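Local coordinates for protein putative citrate lyase, alfa subunit (Streptococcus mutans, PDB 2HJ0) that is of unknown function but is a putative citrate lyase alpha subunit built around two mixed beta-sheets, at residues Leu375-Ser389 / Ile421-Gly435. Numbering follows the deposited sequence.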
loop_
_atom_site.group_PDB
_atom_site.type_symbol
_atom_site.label_atom_id
_atom_site.label_comp_id
_atom_site.label_asym_id
_atom_site.label_seq_id
_atom_site.Cartn_x
_atom_site.Cartn_y
_atom_site.Cartn_z
ATOM N N LEU A 375 26.125 -14.045 18.958
ATOM C CA LEU A 375 26.585 -14.064 20.344
ATOM C C LEU A 375 27.243 -15.431 20.537
ATOM O O LEU A 375 28.332 -15.537 21.100
ATOM C CB LEU A 375 25.425 -13.915 21.317
ATOM C CG LEU A 375 24.741 -12.566 21.361
ATOM C CD1 LEU A 375 23.550 -12.673 22.288
ATOM C CD2 LEU A 375 25.692 -11.495 21.847
ATOM N N GLU A 376 26.574 -16.475 20.063
ATOM C CA GLU A 376 27.107 -17.826 20.150
ATOM C C GLU A 376 26.826 -18.555 18.844
ATOM O O GLU A 376 26.036 -18.104 18.010
ATOM C CB GLU A 376 26.441 -18.638 21.254
ATOM C CG GLU A 376 26.585 -18.152 22.658
ATOM C CD GLU A 376 25.991 -19.161 23.629
ATOM O OE1 GLU A 376 24.812 -19.530 23.447
ATOM O OE2 GLU A 376 26.699 -19.589 24.563
ATOM N N VAL A 377 27.468 -19.705 18.694
ATOM C CA VAL A 377 27.295 -20.552 17.527
ATOM C C VAL A 377 27.947 -21.878 17.886
ATOM O O VAL A 377 29.147 -21.929 18.129
ATOM C CB VAL A 377 27.932 -19.895 16.263
ATOM C CG1 VAL A 377 29.264 -19.286 16.616
ATOM C CG2 VAL A 377 28.072 -20.916 15.153
ATOM N N ASP A 378 27.141 -22.939 17.956
ATOM C CA ASP A 378 27.655 -24.254 18.324
ATOM C C ASP A 378 28.223 -25.048 17.153
ATOM O O ASP A 378 28.311 -24.539 16.036
ATOM C CB ASP A 378 26.583 -25.076 19.054
ATOM C CG ASP A 378 25.326 -25.274 18.233
ATOM O OD1 ASP A 378 25.449 -25.585 17.025
ATOM O OD2 ASP A 378 24.210 -25.137 18.802
ATOM N N THR A 379 28.622 -26.288 17.420
ATOM C CA THR A 379 29.203 -27.145 16.396
ATOM C C THR A 379 28.166 -27.668 15.402
ATOM O O THR A 379 28.464 -28.504 14.546
ATOM C CB THR A 379 29.922 -28.355 17.022
ATOM O OG1 THR A 379 28.959 -29.196 17.665
ATOM C CG2 THR A 379 30.956 -27.897 18.035
ATOM N N ASN A 380 26.940 -27.193 15.527
ATOM C CA ASN A 380 25.891 -27.610 14.610
ATOM C C ASN A 380 25.500 -26.433 13.735
ATOM O O ASN A 380 24.533 -26.494 12.972
ATOM C CB ASN A 380 24.680 -28.118 15.386
ATOM C CG ASN A 380 24.768 -29.606 15.677
ATOM O OD1 ASN A 380 25.846 -30.127 15.996
ATOM N ND2 ASN A 380 23.634 -30.299 15.577
ATOM N N PHE A 381 26.279 -25.366 13.858
ATOM C CA PHE A 381 26.066 -24.140 13.118
ATOM C C PHE A 381 24.844 -23.336 13.558
ATOM O O PHE A 381 24.430 -22.401 12.869
ATOM C CB PHE A 381 26.027 -24.448 11.620
ATOM C CG PHE A 381 27.394 -24.632 11.016
ATOM C CD1 PHE A 381 28.119 -23.532 10.549
ATOM C CD2 PHE A 381 27.987 -25.895 10.967
ATOM C CE1 PHE A 381 29.422 -23.677 10.045
ATOM C CE2 PHE A 381 29.292 -26.057 10.467
ATOM C CZ PHE A 381 30.010 -24.942 10.004
ATOM N N ASN A 382 24.282 -23.685 14.713
ATOM C CA ASN A 382 23.128 -22.960 15.227
ATOM C C ASN A 382 23.632 -21.639 15.767
ATOM O O ASN A 382 24.684 -21.587 16.397
ATOM C CB ASN A 382 22.434 -23.731 16.350
ATOM C CG ASN A 382 21.763 -24.987 15.858
ATOM O OD1 ASN A 382 21.251 -25.026 14.743
ATOM N ND2 ASN A 382 21.746 -26.020 16.687
ATOM N N VAL A 383 22.878 -20.575 15.529
ATOM C CA VAL A 383 23.284 -19.256 15.984
ATOM C C VAL A 383 22.354 -18.692 17.056
ATOM O O VAL A 383 21.132 -18.820 16.957
ATOM C CB VAL A 383 23.331 -18.265 14.798
ATOM C CG1 VAL A 383 23.857 -16.930 15.267
ATOM C CG2 VAL A 383 24.203 -18.820 13.678
ATOM N N ASN A 384 22.950 -18.070 18.074
ATOM C CA ASN A 384 22.215 -17.450 19.180
ATOM C C ASN A 384 22.466 -15.956 19.213
ATOM O O ASN A 384 23.608 -15.509 19.277
ATOM C CB ASN A 384 22.631 -18.068 20.529
ATOM C CG ASN A 384 22.090 -17.287 21.742
ATOM O OD1 ASN A 384 20.935 -16.850 21.773
ATOM N ND2 ASN A 384 22.928 -17.137 22.748
ATOM N N VAL A 385 21.387 -15.189 19.149
ATOM C CA VAL A 385 21.471 -13.733 19.197
ATOM C C VAL A 385 20.496 -13.192 20.254
ATOM O O VAL A 385 20.251 -11.989 20.320
ATOM C CB VAL A 385 21.135 -13.105 17.825
ATOM C CG1 VAL A 385 22.256 -13.383 16.837
ATOM C CG2 VAL A 385 19.824 -13.667 17.307
HETATM N N MSE A 386 19.948 -14.092 21.079
HETATM C CA MSE A 386 19.002 -13.721 22.131
HETATM C C MSE A 386 19.615 -13.593 23.526
HETATM O O MSE A 386 19.578 -12.523 24.129
HETATM C CB MSE A 386 17.845 -14.726 22.208
HETATM C CG MSE A 386 16.591 -14.333 21.448
HETATM SE SE MSE A 386 15.827 -12.687 22.059
HETATM C CE MSE A 386 15.551 -13.180 23.927
ATOM N N THR A 387 20.184 -14.679 24.034
ATOM C CA THR A 387 20.757 -14.667 25.375
ATOM C C THR A 387 22.277 -14.588 25.424
ATOM O O THR A 387 22.962 -15.074 24.534
ATOM C CB THR A 387 20.314 -15.904 26.134
ATOM O OG1 THR A 387 20.666 -17.059 25.376
ATOM C CG2 THR A 387 18.821 -15.894 26.329
ATOM N N GLY A 388 22.792 -13.972 26.479
ATOM C CA GLY A 388 24.227 -13.848 26.631
ATOM C C GLY A 388 24.838 -14.966 27.459
ATOM O O GLY A 388 24.175 -15.952 27.783
ATOM N N SER A 389 26.113 -14.806 27.803
ATOM C CA SER A 389 26.835 -15.797 28.588
ATOM C C SER A 389 26.123 -16.106 29.897
ATOM O O SER A 389 25.988 -17.266 30.275
ATOM C CB SER A 389 28.252 -15.297 28.859
ATOM O OG SER A 389 28.224 -13.939 29.247
ATOM N N ILE A 421 34.418 -14.710 27.356
ATOM C CA ILE A 421 33.307 -15.470 26.811
ATOM C C ILE A 421 33.620 -16.009 25.409
ATOM O O ILE A 421 34.007 -15.257 24.513
ATOM C CB ILE A 421 32.041 -14.588 26.761
ATOM C CG1 ILE A 421 31.752 -14.034 28.159
ATOM C CG2 ILE A 421 30.856 -15.397 26.256
ATOM C CD1 ILE A 421 30.870 -12.801 28.166
ATOM N N PRO A 422 33.472 -17.329 25.211
ATOM C CA PRO A 422 33.741 -17.941 23.908
ATOM C C PRO A 422 32.561 -17.745 22.966
ATOM O O PRO A 422 31.404 -17.912 23.357
ATOM C CB PRO A 422 33.941 -19.405 24.257
ATOM C CG PRO A 422 32.937 -19.597 25.345
ATOM C CD PRO A 422 33.133 -18.361 26.208
ATOM N N THR A 423 32.847 -17.395 21.719
ATOM C CA THR A 423 31.767 -17.210 20.771
ATOM C C THR A 423 31.360 -18.553 20.172
ATOM O O THR A 423 30.239 -18.710 19.701
ATOM C CB THR A 423 32.164 -16.252 19.660
ATOM O OG1 THR A 423 32.476 -14.976 20.230
ATOM C CG2 THR A 423 31.018 -16.100 18.671
ATOM N N PHE A 424 32.264 -19.526 20.206
ATOM C CA PHE A 424 31.967 -20.847 19.669
ATOM C C PHE A 424 31.924 -21.909 20.761
ATOM O O PHE A 424 32.876 -22.086 21.521
ATOM C CB PHE A 424 32.994 -21.216 18.601
ATOM C CG PHE A 424 33.011 -20.270 17.447
ATOM C CD1 PHE A 424 33.666 -19.050 17.541
ATOM C CD2 PHE A 424 32.301 -20.561 16.290
ATOM C CE1 PHE A 424 33.603 -18.126 16.505
ATOM C CE2 PHE A 424 32.232 -19.645 15.248
ATOM C CZ PHE A 424 32.884 -18.429 15.359
ATOM N N VAL A 425 30.813 -22.624 20.832
ATOM C CA VAL A 425 30.660 -23.637 21.859
ATOM C C VAL A 425 30.022 -24.903 21.300
ATOM O O VAL A 425 29.700 -24.971 20.118
ATOM C CB VAL A 425 29.788 -23.109 22.998
ATOM C CG1 VAL A 425 30.367 -21.807 23.538
ATOM C CG2 VAL A 425 28.389 -22.902 22.499
ATOM N N ASP A 426 29.839 -25.907 22.150
ATOM C CA ASP A 426 29.238 -27.148 21.697
ATOM C C ASP A 426 27.724 -27.075 21.609
ATOM O O ASP A 426 27.109 -27.851 20.892
ATOM C CB ASP A 426 29.623 -28.301 22.618
ATOM C CG ASP A 426 31.066 -28.686 22.486
ATOM O OD1 ASP A 426 31.498 -28.999 21.346
ATOM O OD2 ASP A 426 31.769 -28.678 23.522
ATOM N N LYS A 427 27.118 -26.148 22.336
ATOM C CA LYS A 427 25.671 -26.020 22.308
ATOM C C LYS A 427 25.297 -24.619 22.768
ATOM O O LYS A 427 25.743 -24.174 23.822
ATOM C CB LYS A 427 25.068 -27.063 23.245
ATOM C CG LYS A 427 23.608 -27.363 23.029
ATOM C CD LYS A 427 23.174 -28.493 23.962
ATOM C CE LYS A 427 21.848 -29.105 23.543
ATOM N NZ LYS A 427 21.613 -30.406 24.234
ATOM N N VAL A 428 24.486 -23.917 21.988
ATOM C CA VAL A 428 24.082 -22.566 22.358
ATOM C C VAL A 428 22.956 -22.585 23.382
ATOM O O VAL A 428 22.102 -23.478 23.363
ATOM C CB VAL A 428 23.608 -21.774 21.123
ATOM C CG1 VAL A 428 24.715 -21.713 20.079
ATOM C CG2 VAL A 428 22.375 -22.419 20.542
ATOM N N ASN A 429 22.961 -21.606 24.283
ATOM C CA ASN A 429 21.918 -21.500 25.302
ATOM C C ASN A 429 20.550 -21.332 24.645
ATOM O O ASN A 429 19.597 -22.025 25.008
ATOM C CB ASN A 429 22.197 -20.314 26.236
ATOM C CG ASN A 429 23.339 -20.595 27.212
ATOM O OD1 ASN A 429 24.092 -19.681 27.604
ATOM N ND2 ASN A 429 23.468 -21.868 27.621
ATOM N N THR A 430 20.452 -20.409 23.688
ATOM C CA THR A 430 19.195 -20.168 22.978
ATOM C C THR A 430 19.419 -20.254 21.467
ATOM O O THR A 430 20.417 -19.763 20.961
ATOM C CB THR A 430 18.619 -18.769 23.280
ATOM O OG1 THR A 430 18.678 -18.512 24.685
ATOM C CG2 THR A 430 17.172 -18.692 22.815
ATOM N N VAL A 431 18.488 -20.869 20.748
ATOM C CA VAL A 431 18.624 -20.982 19.303
ATOM C C VAL A 431 17.664 -20.063 18.562
ATOM O O VAL A 431 16.447 -20.179 18.714
ATOM C CB VAL A 431 18.336 -22.408 18.812
ATOM C CG1 VAL A 431 18.419 -22.463 17.295
ATOM C CG2 VAL A 431 19.301 -23.380 19.433
ATOM N N ILE A 432 18.206 -19.151 17.757
ATOM C CA ILE A 432 17.363 -18.253 16.979
ATOM C C ILE A 432 17.433 -18.635 15.503
ATOM O O ILE A 432 16.411 -18.652 14.820
ATOM C CB ILE A 432 17.749 -16.761 17.163
ATOM C CG1 ILE A 432 17.200 -16.238 18.491
ATOM C CG2 ILE A 432 17.129 -15.915 16.059
ATOM C CD1 ILE A 432 17.650 -17.020 19.683
ATOM N N THR A 433 18.627 -18.958 15.019
ATOM C CA THR A 433 18.799 -19.347 13.623
ATOM C C THR A 433 19.448 -20.723 13.513
ATOM O O THR A 433 20.568 -20.942 13.970
ATOM C CB THR A 433 19.686 -18.343 12.856
ATOM O OG1 THR A 433 19.110 -17.035 12.935
ATOM C CG2 THR A 433 19.824 -18.759 11.391
ATOM N N PRO A 434 18.753 -21.673 12.889
ATOM C CA PRO A 434 19.259 -23.041 12.713
ATOM C C PRO A 434 20.493 -23.114 11.814
ATOM O O PRO A 434 20.604 -22.374 10.833
ATOM C CB PRO A 434 18.066 -23.782 12.111
ATOM C CG PRO A 434 17.399 -22.709 11.293
ATOM C CD PRO A 434 17.459 -21.489 12.212
ATOM N N GLY A 435 21.411 -24.015 12.160
ATOM C CA GLY A 435 22.634 -24.170 11.400
ATOM C C GLY A 435 22.380 -24.429 9.937
ATOM O O GLY A 435 23.154 -24.025 9.059
HETATM O O HOH W 1 29.052 -18.637 24.699
#
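V383 and T433 form an antiparallel hydrogen-bonded pair where the short beta hairpin of 376-377 and 383-384 is wrapped by segment 421-435, largely loop after the short strand 421-422. The hairpin follows strand 369-372 of one mixed sheet, while T430 and V431 pack on strand 504-511 at the edge of the other, so the contact lies where the two sheets' regions meet. V383 N meets T433 O at 2.8 Å in its carbonyl plane, while V383 O accepts from both I432 N and T433 N, a classic beta bulge. Beside it, the N382 amide oxygen takes the backbone N of G435 at 2.8 Å; glycine suits that place because N380 O and F381 CB crowd the side where a CB would point.

At the other hairpin strand, V377 lays CG1 over one face of the F424 ring, which also touches L473 of helix 470-481. E376, extended beyond CG, is long enough for OE1 to accept N429 N on its syn lone pair at 2.9 Å while OE2 shares a water with P422 O. Next in the chain to N429, V428 points its compact apolar side chain at the hairpin, CB 3.9 Å from N384 CB. The hydroxyls of T387 and T430 hydrogen-bond at 2.6 Å, their side chains crossing at about a right angle.

Side-chain carbonyl oxygens suit both bends, since they accept backbone N-H groups. Beyond the second strand, N384 OD1 takes those of M386 and T387, and ND2 donates to T387 O. In the type I hairpin turn, D378 OD1 is gripped from opposite carboxylate faces by N382 N and, in an Asx turn, by N380 N at 2.7 Å.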